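Local atomic coordinates of putative beta-glucosidase (Bifidobacterium adolescentis, PDB entry 5WAB), a protein that acts as a family 3 beta-glucosidase, hydrolysing glycosidic bonds, and may also release terminal alpha-L-arabinopyranose from the ginsenoside Rb2. Residues A[333-338]-A[402-407]; A[446-451]-A[464-469]; A[154-159]-A[201-206]; A[195-200]-A[230-235]; A[569-574]-A[615-620]. All coordinates share one frame; numbering follows the deposited sequence.

Contact 1. Residues A[333-338]-A[402-407]; sequences KIAVIG and DVVLMF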
# COMPACT_ATOMS: atom_id res chain seq x y z
N LYS A 333 -16.18 -23.28 -25.26
CA LYS A 333 -16.82 -24.09 -24.23
C LYS A 333 -16.00 -23.99 -22.95
O LYS A 333 -14.89 -24.53 -22.86
CB LYS A 333 -16.97 -25.54 -24.70
CG LYS A 333 -17.80 -26.44 -23.78
CD LYS A 333 -17.95 -27.83 -24.37
CE LYS A 333 -18.95 -28.66 -23.58
NZ LYS A 333 -18.55 -28.87 -22.15
N ILE A 334 -16.54 -23.29 -21.96
CA ILE A 334 -15.79 -22.91 -20.77
C ILE A 334 -16.15 -23.86 -19.64
O ILE A 334 -17.32 -24.23 -19.46
CB ILE A 334 -16.09 -21.45 -20.38
CG1 ILE A 334 -16.13 -20.53 -21.61
CG2 ILE A 334 -15.05 -20.93 -19.39
CD1 ILE A 334 -14.81 -20.48 -22.35
N ALA A 335 -15.14 -24.27 -18.89
CA ALA A 335 -15.32 -25.01 -17.66
C ALA A 335 -14.81 -24.15 -16.51
O ALA A 335 -13.60 -23.90 -16.42
CB ALA A 335 -14.59 -26.35 -17.70
N VAL A 336 -15.71 -23.71 -15.65
CA VAL A 336 -15.33 -22.88 -14.51
C VAL A 336 -15.28 -23.79 -13.29
O VAL A 336 -16.28 -24.44 -12.95
CB VAL A 336 -16.31 -21.71 -14.32
CG1 VAL A 336 -15.96 -20.94 -13.06
CG2 VAL A 336 -16.28 -20.79 -15.54
N ILE A 337 -14.12 -23.85 -12.65
CA ILE A 337 -13.88 -24.72 -11.50
C ILE A 337 -13.32 -23.90 -10.35
O ILE A 337 -12.46 -23.04 -10.55
CB ILE A 337 -12.93 -25.88 -11.85
CG1 ILE A 337 -13.49 -26.72 -13.00
CG2 ILE A 337 -12.68 -26.77 -10.65
CD1 ILE A 337 -12.59 -27.86 -13.40
N GLY A 338 -13.82 -24.16 -9.15
CA GLY A 338 -13.34 -23.45 -7.96
C GLY A 338 -14.47 -22.68 -7.32
O GLY A 338 -15.16 -21.88 -7.96
N ASP A 402 -13.16 -26.35 -23.97
CA ASP A 402 -12.03 -25.74 -24.66
C ASP A 402 -11.03 -25.19 -23.66
O ASP A 402 -9.83 -25.49 -23.74
CB ASP A 402 -12.53 -24.61 -25.57
CG ASP A 402 -13.36 -25.12 -26.73
OD1 ASP A 402 -13.14 -26.26 -27.18
OD2 ASP A 402 -14.23 -24.35 -27.20
N VAL A 403 -11.50 -24.39 -22.70
CA VAL A 403 -10.64 -23.77 -21.70
C VAL A 403 -11.30 -23.97 -20.34
O VAL A 403 -12.52 -23.90 -20.21
CB VAL A 403 -10.43 -22.27 -21.98
CG1 VAL A 403 -9.41 -21.68 -21.01
CG2 VAL A 403 -9.98 -22.04 -23.42
N VAL A 404 -10.48 -24.23 -19.32
CA VAL A 404 -10.95 -24.35 -17.95
C VAL A 404 -10.41 -23.16 -17.17
O VAL A 404 -9.19 -22.94 -17.12
CB VAL A 404 -10.55 -25.69 -17.31
CG1 VAL A 404 -9.11 -26.01 -17.57
CG2 VAL A 404 -10.83 -25.67 -15.81
N LEU A 405 -11.31 -22.37 -16.61
CA LEU A 405 -10.98 -21.25 -15.74
C LEU A 405 -11.09 -21.73 -14.29
O LEU A 405 -12.19 -21.87 -13.76
CB LEU A 405 -11.90 -20.07 -16.01
CG LEU A 405 -11.87 -19.55 -17.45
CD1 LEU A 405 -12.85 -18.40 -17.65
CD2 LEU A 405 -10.45 -19.13 -17.82
N MET A 406 -9.94 -21.99 -13.67
CA MET A 406 -9.90 -22.51 -12.31
C MET A 406 -9.56 -21.39 -11.34
O MET A 406 -8.53 -20.73 -11.49
CB MET A 406 -8.88 -23.63 -12.18
CG MET A 406 -8.95 -24.32 -10.84
SD MET A 406 -7.95 -25.80 -10.84
CE MET A 406 -8.66 -26.63 -12.26
N PHE A 407 -10.42 -21.20 -10.34
CA PHE A 407 -10.28 -20.11 -9.38
C PHE A 407 -9.76 -20.67 -8.07
O PHE A 407 -10.47 -21.41 -7.37
CB PHE A 407 -11.61 -19.39 -9.21
CG PHE A 407 -12.00 -18.55 -10.39
CD1 PHE A 407 -12.44 -19.15 -11.57
CD2 PHE A 407 -11.93 -17.17 -10.34
CE1 PHE A 407 -12.80 -18.39 -12.66
CE2 PHE A 407 -12.29 -16.41 -11.44
CZ PHE A 407 -12.72 -17.02 -12.60
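The Asp402 carboxylate holds the backbone N-H of Lys333. Asp402 OD2 lies 3.0 Å from Lys333 N, in a nearly straight bond of 172°. The donor comes from above the carboxylate plane. Asp402 N in turn donates to Lys333 O at 2.7 Å, and Val403 N adds a weak bond to the same oxygen. Further on, the two strands pair in parallel through backbone bonds. Ala335 N donates to Val403 O, Leu405 N to Ala335 O, Ile337 N to Leu405 O and Phe407 N to Ile337 O.

The apolar contacts fall on two faces. On one, Ile337 CD1 touches Val404 CG2 at 3.7 Å. Ile337 is extended at its second torsion (chi2 179°), which carries CD1 out to that methyl. On the other face, Ile334 CG2 meets Leu405 CD1 at 3.8 Å, and Val336 CG1 lies 4.1 Å from Phe407 CE1, at a slant to the ring.

In this alpha/beta sandwich of the family 3 C-terminal domain, strand 373-376 pairs with 334-337, and strand 444-449 lies beside 403-409. Helices 388-399 and 428-438 pack on the face of Ala335, Ile337, Val404 and Met406, while the Phe407 ring meets Phe362 at about 45°.

Contact 2. Residues A[446-451]-A[464-469]; sequences VVLSNG and KGILES
Asn450 and Glu468 reach tip to tip at the ends of two parallel strands, in the six-stranded sheet of the family 3 C-terminal domain. Asn450 ND2 donates to Glu468 OE2 at 2.8 Å. The carboxylate is met on its syn side, somewhat out of its plane, and OE2 lies in the plane of the amide. The two flat groups are turned 33° against each other. Asn450 OD1 lies 2.7 Å from Glu468 OE1. Glu468 gets there by a bend: CG is anti to the backbone N, then the chain turns at chi2 (59°) and brings the carboxylate back toward 446-451. OE1 passes Leu448 CB at 3.5 Å, where the two side chains stand roughly at right angles.

Ser469 has OG between its backbone N and carbonyl carbon (chi1 61°). This sets the hydroxyl on Leu448 O, a very short bond of 2.5 Å from OG. Ser469 N donates to the same Leu448 O at 3.1 Å, and two donors grip that oxygen. Val447 CG1 packs against Ser469 OG at 3.5 Å. Leu448 CD1 meets Ile466 CG2 at 4.2 Å on the face shared with Glu468. Backbone bonds from Val446 N, Leu467 N and Leu448 N join the strands behind this polar end.

A leucine in place of Asn450 would probably leave Glu468 OE2 without its amide donor and the carboxylate freer to turn. Trp470 N also donates to Glu468 OE1. N-H donors thus reach both oxygens of this buried acid, a setting that could shift its ionisation.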
# COMPACT_ATOMS: atom_id res chain seq x y z
N VAL A 446 -5.51 -20.29 -14.27
CA VAL A 446 -5.71 -20.18 -12.83
C VAL A 446 -5.85 -18.70 -12.47
O VAL A 446 -4.99 -17.89 -12.82
CB VAL A 446 -4.56 -20.84 -12.06
CG1 VAL A 446 -4.60 -20.45 -10.59
CG2 VAL A 446 -4.63 -22.35 -12.21
N VAL A 447 -6.95 -18.35 -11.81
CA VAL A 447 -7.16 -17.01 -11.26
C VAL A 447 -7.02 -17.07 -9.75
O VAL A 447 -7.72 -17.85 -9.09
CB VAL A 447 -8.54 -16.45 -11.66
CG1 VAL A 447 -8.72 -15.05 -11.09
CG2 VAL A 447 -8.71 -16.46 -13.17
N LEU A 448 -6.14 -16.23 -9.20
CA LEU A 448 -5.79 -16.27 -7.79
C LEU A 448 -6.55 -15.22 -6.98
O LEU A 448 -6.66 -14.06 -7.39
CB LEU A 448 -4.28 -16.04 -7.60
CG LEU A 448 -3.32 -17.12 -8.10
CD1 LEU A 448 -1.89 -16.62 -8.03
CD2 LEU A 448 -3.49 -18.39 -7.29
N SER A 449 -7.06 -15.64 -5.82
CA SER A 449 -7.69 -14.76 -4.84
C SER A 449 -6.89 -14.84 -3.55
O SER A 449 -6.82 -15.91 -2.93
CB SER A 449 -9.15 -15.16 -4.58
OG SER A 449 -9.95 -15.02 -5.73
N ASN A 450 -6.27 -13.73 -3.16
CA ASN A 450 -5.43 -13.74 -1.97
C ASN A 450 -5.13 -12.32 -1.54
O ASN A 450 -4.97 -11.43 -2.38
CB ASN A 450 -4.13 -14.51 -2.23
CG ASN A 450 -3.49 -14.13 -3.55
OD1 ASN A 450 -4.16 -14.11 -4.58
ND2 ASN A 450 -2.20 -13.82 -3.52
N GLY A 451 -5.10 -12.10 -0.22
CA GLY A 451 -4.77 -10.79 0.31
C GLY A 451 -3.30 -10.45 0.30
O GLY A 451 -2.95 -9.26 0.30
N LYS A 464 -1.43 -22.92 -17.97
CA LYS A 464 -0.88 -22.16 -19.08
C LYS A 464 -1.02 -20.66 -18.83
O LYS A 464 -0.15 -19.89 -19.24
CB LYS A 464 -1.58 -22.55 -20.38
N GLY A 465 -2.08 -20.25 -18.15
CA GLY A 465 -2.30 -18.86 -17.82
C GLY A 465 -2.52 -18.68 -16.33
O GLY A 465 -3.25 -19.46 -15.71
N ILE A 466 -1.87 -17.68 -15.74
CA ILE A 466 -1.97 -17.39 -14.31
C ILE A 466 -2.27 -15.91 -14.15
O ILE A 466 -1.44 -15.05 -14.48
CB ILE A 466 -0.71 -17.77 -13.53
CG1 ILE A 466 -0.40 -19.25 -13.71
CG2 ILE A 466 -0.86 -17.42 -12.05
CD1 ILE A 466 0.84 -19.69 -13.00
N LEU A 467 -3.46 -15.60 -13.65
CA LEU A 467 -3.88 -14.24 -13.39
C LEU A 467 -3.96 -14.05 -11.88
O LEU A 467 -4.74 -14.73 -11.21
CB LEU A 467 -5.23 -13.95 -14.06
CG LEU A 467 -5.68 -12.49 -14.05
CD1 LEU A 467 -4.70 -11.65 -14.85
CD2 LEU A 467 -7.07 -12.39 -14.63
N GLU A 468 -3.11 -13.17 -11.35
CA GLU A 468 -3.13 -12.83 -9.93
C GLU A 468 -4.07 -11.64 -9.74
O GLU A 468 -3.73 -10.51 -10.10
CB GLU A 468 -1.72 -12.52 -9.43
CG GLU A 468 -1.64 -11.87 -8.05
CD GLU A 468 -2.27 -12.69 -6.94
OE1 GLU A 468 -3.51 -12.68 -6.81
OE2 GLU A 468 -1.51 -13.33 -6.18
N SER A 469 -5.26 -11.90 -9.19
CA SER A 469 -6.29 -10.88 -9.06
C SER A 469 -6.43 -10.35 -7.64
O SER A 469 -7.33 -9.53 -7.40
CB SER A 469 -7.64 -11.43 -9.54
OG SER A 469 -8.05 -12.54 -8.78

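Contact 3. Residues A[154-159]-A[201-206]; sequences HFAANN and NRINGV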
# COMPACT_ATOMS: atom_id res chain seq x y z
N HIS A 154 -1.18 4.11 11.00
CA HIS A 154 -0.21 3.28 11.71
C HIS A 154 1.21 3.80 11.55
O HIS A 154 2.09 3.10 11.04
CB HIS A 154 -0.32 1.82 11.28
CG HIS A 154 -1.72 1.31 11.31
ND1 HIS A 154 -2.17 0.33 10.46
CD2 HIS A 154 -2.78 1.66 12.08
CE1 HIS A 154 -3.45 0.09 10.71
NE2 HIS A 154 -3.84 0.89 11.69
N PHE A 155 1.44 4.99 12.06
CA PHE A 155 2.73 5.67 12.02
C PHE A 155 3.44 5.41 13.34
O PHE A 155 3.02 5.90 14.39
CB PHE A 155 2.49 7.16 11.77
CG PHE A 155 3.73 7.99 11.64
CD1 PHE A 155 4.58 7.83 10.55
CD2 PHE A 155 4.00 8.99 12.56
CE1 PHE A 155 5.71 8.62 10.42
CE2 PHE A 155 5.13 9.78 12.43
CZ PHE A 155 5.98 9.60 11.36
N ALA A 156 4.51 4.61 13.31
CA ALA A 156 5.02 3.96 12.10
C ALA A 156 5.54 2.56 12.41
O ALA A 156 5.54 2.12 13.56
CB ALA A 156 6.12 4.80 11.47
N ALA A 157 5.98 1.88 11.35
CA ALA A 157 6.67 0.59 11.44
C ALA A 157 5.78 -0.48 12.08
O ALA A 157 6.20 -1.21 12.98
CB ALA A 157 7.99 0.73 12.19
N ASN A 158 4.54 -0.56 11.60
CA ASN A 158 3.58 -1.58 12.03
C ASN A 158 3.51 -2.62 10.91
O ASN A 158 2.60 -2.63 10.08
CB ASN A 158 2.22 -0.96 12.32
CG ASN A 158 1.22 -1.95 12.90
OD1 ASN A 158 1.56 -3.10 13.19
ND2 ASN A 158 -0.03 -1.53 13.01
N ASN A 159 4.47 -3.55 10.92
CA ASN A 159 4.69 -4.46 9.81
C ASN A 159 4.34 -5.91 10.13
O ASN A 159 4.63 -6.80 9.33
CB ASN A 159 6.15 -4.36 9.36
CG ASN A 159 6.63 -2.92 9.28
OD1 ASN A 159 7.43 -2.48 10.12
ND2 ASN A 159 6.16 -2.19 8.28
N ASN A 201 2.61 -0.48 18.13
CA ASN A 201 3.86 -1.08 18.55
C ASN A 201 4.81 -0.02 19.09
O ASN A 201 4.60 1.18 18.96
CB ASN A 201 4.52 -1.83 17.40
CG ASN A 201 4.79 -0.93 16.21
OD1 ASN A 201 3.90 -0.65 15.41
ND2 ASN A 201 6.03 -0.47 16.09
N ARG A 202 5.90 -0.50 19.68
CA ARG A 202 7.02 0.33 20.08
C ARG A 202 8.06 0.36 18.97
O ARG A 202 8.19 -0.59 18.19
CB ARG A 202 7.66 -0.18 21.37
CG ARG A 202 6.79 -0.13 22.62
CD ARG A 202 7.52 -0.72 23.82
NE ARG A 202 7.75 -2.15 23.65
CZ ARG A 202 8.69 -2.85 24.29
NH1 ARG A 202 9.50 -2.26 25.15
NH2 ARG A 202 8.81 -4.15 24.05
N ILE A 203 8.80 1.46 18.90
CA ILE A 203 9.96 1.57 18.01
C ILE A 203 11.15 1.90 18.89
O ILE A 203 11.24 3.00 19.45
CB ILE A 203 9.76 2.64 16.93
CG1 ILE A 203 8.57 2.28 16.04
CG2 ILE A 203 11.05 2.81 16.12
CD1 ILE A 203 8.21 3.34 15.03
N ASN A 204 12.07 0.93 19.02
CA ASN A 204 13.25 1.08 19.86
C ASN A 204 12.87 1.42 21.30
O ASN A 204 13.46 2.29 21.94
CB ASN A 204 14.20 2.14 19.28
CG ASN A 204 14.73 1.75 17.91
OD1 ASN A 204 15.12 0.60 17.70
ND2 ASN A 204 14.72 2.69 16.98
N GLY A 205 11.85 0.72 21.82
CA GLY A 205 11.46 0.83 23.21
C GLY A 205 10.37 1.83 23.53
O GLY A 205 9.94 1.91 24.69
N VAL A 206 9.90 2.60 22.56
CA VAL A 206 8.91 3.65 22.80
C VAL A 206 7.67 3.36 21.97
O VAL A 206 7.75 3.25 20.74
CB VAL A 206 9.48 5.05 22.48
CG1 VAL A 206 8.46 6.11 22.81
CG2 VAL A 206 10.76 5.29 23.27
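The amide of Asn201 faces the bend at Ala157 and Asn158. Ala157 O stands out of the amide plane on one side, 3.2 Å from Asn201 ND2. At the nitrogen edge, Asn201 ND2 donates to Arg202 O at 3.0 Å, and this acceptor lies in the amide plane. The carbonyl of Arg202 is itself met from above its own plane. This bond helps fix the rotation of the amide. Ser199 OG is within bonding reach of both Asn201 OD1 and Ala156 O, and which of them takes its one proton is not settled. Asn158 CB approaches the same Asn201 OD1 at 3.5 Å.

Ile203 makes the apolar half of the contact. Its CG1 is anti to the carbonyl carbon, and the chain runs on extended (chi2 174°) to push CD1 into the bend. There Ile203 CD1 lies 3.3 Å from Ala156 O and 3.9 Å from Ala157 CB. The bend is sharp because the peptide before Ala156 is cis and Ala157 has a left-handed backbone.

The bend follows strand 149-155 of the TIM-barrel-like N-terminal domain of family 3. It leaves the C-terminal end of that strand on the pocket side, where His154 touches Asp232. Ile203 begins a type I' turn to Val206, the tip of a small hairpin of strands 202-203 and 206-207. Strand 168-170 pairs with 202-203, and Leu176 of helix 173-180 packs on Ile203.

Contact 4. Residues A[195-200]-A[230-235]; sequences TIMCSY and MSDWGA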
# COMPACT_ATOMS: atom_id res chain seq x y z
N THR A 195 -5.61 14.00 9.48
CA THR A 195 -5.50 13.12 10.63
C THR A 195 -4.47 12.04 10.33
O THR A 195 -4.33 11.61 9.18
CB THR A 195 -6.88 12.51 10.97
OG1 THR A 195 -7.73 13.53 11.51
CG2 THR A 195 -6.76 11.39 11.97
N ILE A 196 -3.71 11.65 11.35
CA ILE A 196 -2.77 10.54 11.27
C ILE A 196 -3.06 9.61 12.44
O ILE A 196 -3.34 10.08 13.55
CB ILE A 196 -1.31 11.02 11.29
CG1 ILE A 196 -0.95 11.69 9.97
CG2 ILE A 196 -0.35 9.87 11.60
CD1 ILE A 196 0.49 12.11 9.87
N MET A 197 -3.00 8.30 12.21
CA MET A 197 -3.17 7.31 13.26
C MET A 197 -1.82 6.67 13.57
O MET A 197 -1.16 6.14 12.67
CB MET A 197 -4.17 6.22 12.85
CG MET A 197 -4.38 5.18 13.94
SD MET A 197 -5.63 3.95 13.53
CE MET A 197 -6.90 4.98 12.80
N CYS A 198 -1.43 6.72 14.84
CA CYS A 198 -0.19 6.09 15.24
C CYS A 198 -0.41 4.59 15.42
O CYS A 198 -1.54 4.11 15.55
CB CYS A 198 0.34 6.70 16.54
SG CYS A 198 -0.43 6.02 18.03
N SER A 199 0.69 3.84 15.42
CA SER A 199 0.65 2.39 15.52
C SER A 199 0.64 1.94 16.98
O SER A 199 0.97 2.69 17.90
CB SER A 199 1.84 1.77 14.79
OG SER A 199 3.06 2.23 15.35
N TYR A 200 0.26 0.67 17.18
CA TYR A 200 0.26 0.09 18.52
C TYR A 200 1.67 -0.18 19.03
O TYR A 200 1.90 -0.14 20.24
CB TYR A 200 -0.50 -1.24 18.54
CG TYR A 200 -2.01 -1.16 18.53
CD1 TYR A 200 -2.70 -0.70 19.64
CD2 TYR A 200 -2.74 -1.59 17.43
CE1 TYR A 200 -4.08 -0.65 19.64
CE2 TYR A 200 -4.11 -1.55 17.42
CZ TYR A 200 -4.78 -1.07 18.53
OH TYR A 200 -6.16 -1.03 18.52
N MET A 230 -3.97 10.79 16.05
CA MET A 230 -4.80 10.02 16.95
C MET A 230 -4.17 8.65 17.17
O MET A 230 -3.38 8.17 16.36
CB MET A 230 -6.22 9.84 16.39
CG MET A 230 -6.26 9.09 15.07
SD MET A 230 -7.93 9.02 14.42
CE MET A 230 -8.71 8.18 15.76
N SER A 231 -4.55 8.03 18.27
CA SER A 231 -4.05 6.71 18.59
C SER A 231 -4.89 5.65 17.90
O SER A 231 -6.06 5.86 17.57
CB SER A 231 -4.08 6.47 20.10
OG SER A 231 -5.42 6.32 20.52
N ASP A 232 -4.29 4.49 17.69
CA ASP A 232 -5.08 3.31 17.41
C ASP A 232 -5.86 2.92 18.66
O ASP A 232 -5.54 3.32 19.78
CB ASP A 232 -4.18 2.16 16.93
CG ASP A 232 -4.89 1.24 15.95
OD1 ASP A 232 -6.13 1.16 15.99
OD2 ASP A 232 -4.19 0.61 15.12
N TRP A 233 -6.89 2.11 18.47
CA TRP A 233 -7.86 1.86 19.53
C TRP A 233 -7.20 1.08 20.66
O TRP A 233 -6.94 -0.12 20.53
CB TRP A 233 -9.09 1.14 18.98
CG TRP A 233 -10.16 2.07 18.45
CD1 TRP A 233 -11.48 2.05 18.79
CD2 TRP A 233 -10.00 3.16 17.52
NE1 TRP A 233 -12.16 3.04 18.12
CE2 TRP A 233 -11.27 3.74 17.34
CE3 TRP A 233 -8.91 3.69 16.83
CZ2 TRP A 233 -11.48 4.82 16.50
CZ3 TRP A 233 -9.12 4.77 15.99
CH2 TRP A 233 -10.40 5.31 15.83
N GLY A 234 -6.92 1.78 21.76
CA GLY A 234 -6.22 1.22 22.88
C GLY A 234 -4.74 1.52 22.92
O GLY A 234 -4.06 1.10 23.87
N ALA A 235 -4.21 2.22 21.91
CA ALA A 235 -2.77 2.46 21.82
C ALA A 235 -2.27 3.53 22.78
O ALA A 235 -1.06 3.63 23.00
CB ALA A 235 -2.39 2.85 20.39
O HOH W 1 -1.09 -0.05 15.00
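Ile196 O accepts the N-H of Met230 in a nearly straight bond of 2.7 Å to Met230 N. Cys198 N then donates to Met230 O, which completes a short parallel pairing. Beyond it, Tyr200 and Asp232 stack. Asp232 CB lies over one face of the Tyr200 ring, 3.7 Å from its centroid, as a CH-pi contact. The carboxylate follows at 20° to the ring, with Asp232 OD2 3.2 Å from Tyr200 CE2. Tyr200 OH meets Trp233 O in the ring plane, but the bond is modelled implausibly short and its length is doubtful. Ala235 CB touches Tyr200 CD1 at 3.6 Å.

Asp232 is held from two more directions. Its OD1 accepts Trp233 N at 2.8 Å on the anti side, while a water links OD2 to Tyr200 N. Met197 SD packs 3.7 Å from Asp232 CG. Met197 is extended to its sulfur and bends at chi3 (-42°), which turns CE to Trp233 CZ3 at 3.9 Å. An alanine in place of Asp232 would probably leave Trp233 N and the water without their carboxylate partner and open a gap beside the Tyr200 ring.

A type II turn runs from Asp232 to Ala235, just after barrel strand 228-230. A glycerol, probably from the crystallisation liquor, lies beside Asp232 and may mark the pocket. Ser231-Asp232-Trp233 matches the motif that carries the nucleophile in family 3 glycosidases, and Asp232 probably has that role.

Contact 5. Residues A[569-574]-A[615-620]; sequences TATVTN and SAEITF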
# COMPACT_ATOMS: atom_id res chain seq x y z
N THR A 569 14.08 11.27 -20.17
CA THR A 569 13.16 11.39 -21.29
C THR A 569 13.15 10.07 -22.04
O THR A 569 14.22 9.51 -22.30
CB THR A 569 13.63 12.54 -22.18
OG1 THR A 569 13.94 13.65 -21.32
CG2 THR A 569 12.54 12.97 -23.21
N ALA A 570 11.96 9.55 -22.35
CA ALA A 570 11.84 8.27 -23.05
C ALA A 570 10.55 8.21 -23.85
O ALA A 570 9.58 8.91 -23.55
CB ALA A 570 11.89 7.11 -22.05
N THR A 571 10.54 7.34 -24.87
CA THR A 571 9.36 7.09 -25.69
C THR A 571 8.93 5.64 -25.53
O THR A 571 9.75 4.72 -25.67
CB THR A 571 9.62 7.35 -27.17
OG1 THR A 571 9.99 8.72 -27.37
CG2 THR A 571 8.36 7.05 -27.99
N VAL A 572 7.65 5.42 -25.27
CA VAL A 572 7.08 4.08 -25.19
C VAL A 572 6.05 3.94 -26.30
O VAL A 572 5.27 4.87 -26.56
CB VAL A 572 6.46 3.82 -23.80
CG1 VAL A 572 5.49 4.92 -23.43
CG2 VAL A 572 5.79 2.45 -23.75
N THR A 573 6.04 2.79 -26.97
CA THR A 573 5.23 2.59 -28.16
C THR A 573 4.50 1.26 -28.08
O THR A 573 5.10 0.24 -27.74
CB THR A 573 6.11 2.63 -29.42
OG1 THR A 573 6.90 3.82 -29.41
CG2 THR A 573 5.24 2.60 -30.67
N ASN A 574 3.20 1.28 -28.36
CA ASN A 574 2.42 0.05 -28.47
C ASN A 574 2.66 -0.55 -29.85
O ASN A 574 2.16 -0.03 -30.86
CB ASN A 574 0.94 0.34 -28.25
CG ASN A 574 0.10 -0.93 -28.14
OD1 ASN A 574 0.47 -1.98 -28.67
ND2 ASN A 574 -1.03 -0.83 -27.47
N SER A 615 2.35 5.92 -29.87
CA SER A 615 3.54 6.13 -29.07
C SER A 615 3.31 7.35 -28.19
O SER A 615 2.43 8.17 -28.45
CB SER A 615 4.79 6.34 -29.93
OG SER A 615 4.72 7.56 -30.64
N ALA A 616 4.11 7.45 -27.14
CA ALA A 616 3.98 8.56 -26.20
C ALA A 616 5.34 8.90 -25.64
O ALA A 616 6.14 8.01 -25.31
CB ALA A 616 3.02 8.23 -25.06
N GLU A 617 5.60 10.20 -25.49
CA GLU A 617 6.83 10.67 -24.88
C GLU A 617 6.56 11.00 -23.42
O GLU A 617 5.67 11.81 -23.12
CB GLU A 617 7.38 11.90 -25.60
CG GLU A 617 8.74 12.28 -25.11
CD GLU A 617 9.75 11.37 -25.74
OE1 GLU A 617 9.34 10.56 -26.56
OE2 GLU A 617 10.95 11.46 -25.46
N ILE A 618 7.34 10.39 -22.52
CA ILE A 618 7.13 10.58 -21.10
C ILE A 618 8.44 11.04 -20.47
O ILE A 618 9.52 10.68 -20.93
CB ILE A 618 6.63 9.30 -20.41
CG1 ILE A 618 7.47 8.10 -20.81
CG2 ILE A 618 5.17 9.03 -20.78
CD1 ILE A 618 7.13 6.85 -20.05
N THR A 619 8.33 11.83 -19.41
CA THR A 619 9.49 12.38 -18.74
C THR A 619 9.43 12.07 -17.25
O THR A 619 8.36 11.92 -16.67
CB THR A 619 9.63 13.90 -18.94
OG1 THR A 619 8.46 14.56 -18.42
CG2 THR A 619 9.79 14.24 -20.41
N PHE A 620 10.62 12.00 -16.63
CA PHE A 620 10.75 11.77 -15.20
C PHE A 620 11.72 12.80 -14.63
O PHE A 620 12.81 12.99 -15.17
CB PHE A 620 11.28 10.36 -14.91
CG PHE A 620 10.45 9.25 -15.51
CD1 PHE A 620 9.45 8.64 -14.78
CD2 PHE A 620 10.71 8.79 -16.80
CE1 PHE A 620 8.70 7.61 -15.33
CE2 PHE A 620 9.97 7.76 -17.35
CZ PHE A 620 8.96 7.17 -16.61
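Val572 and Ile618 meet on one face of an antiparallel strand pair. Val572 CG1 lies 4.2 Å from Ile618 CD1. Val572 CG1 stands between its backbone N and carbonyl carbon (chi1 52°), which places this methyl near both Ile618 and Ala616. From there it comes within 4.4 Å of Ala616 CB. The Ala570 side chain is on this face too, and Ile618 CG1 lies 3.6 Å from Ala570 O.

The backbones lock in two hydrogen-bonded pairs, Ala570 with Ile618 and Val572 with Ala616. Each pair has both N-H groups donating to the opposite carbonyl. Ile618 N reaches Ala570 O at 2.9 Å.

Strand 551-560 pairs with 566-574 on the far side, which makes a three-stranded antiparallel sheet. The face of Val572, Ala616 and Ile618 packs on the second sheet, against Val584, Val608 and Leu610. Two antiparallel sheets laid face to face form a beta sandwich, as expected of the fibronectin type III-like domain of family 3 glycosidases.

The other face is polar and more open. Glu617 has CG anti to the backbone N and bends at chi2 (79°), which brings its acid end toward 569-574. Its exact place beside Thr571 is doubtful, since Glu617 OE1 and Thr571 OG1 are modelled too close. Thr569 CG2 meets Thr619 CG2 at 4.1 Å across a non-hydrogen-bonded pair. At the other end, Thr573 OG1 rests against Ser615 CB at 3.3 Å.

In the fold
Along the chain, contacts 3 and 4 come first and interleave. Contacts 1, 2 and 5 follow in that order. Contacts 3 and 4 have centres about 11 Å apart and share the parallel barrel sheet, where strands 149-155 and 195-198 are neighbours; Phe155 N probably bonds to Met197 O. Contacts 1 and 2 have centres about 13 Å apart in the six-stranded sheet of the C-terminal family 3 domain. There strands 403-409 and 444-449 lie side by side, and Val447 N probably bonds to Met406 O. Contact 5 sits alone in the beta sandwich, with nearest atoms about 17 Å from contact 2. The five contacts sample three domains. The probable nucleophile is in contact 4, with contact 3 beside it.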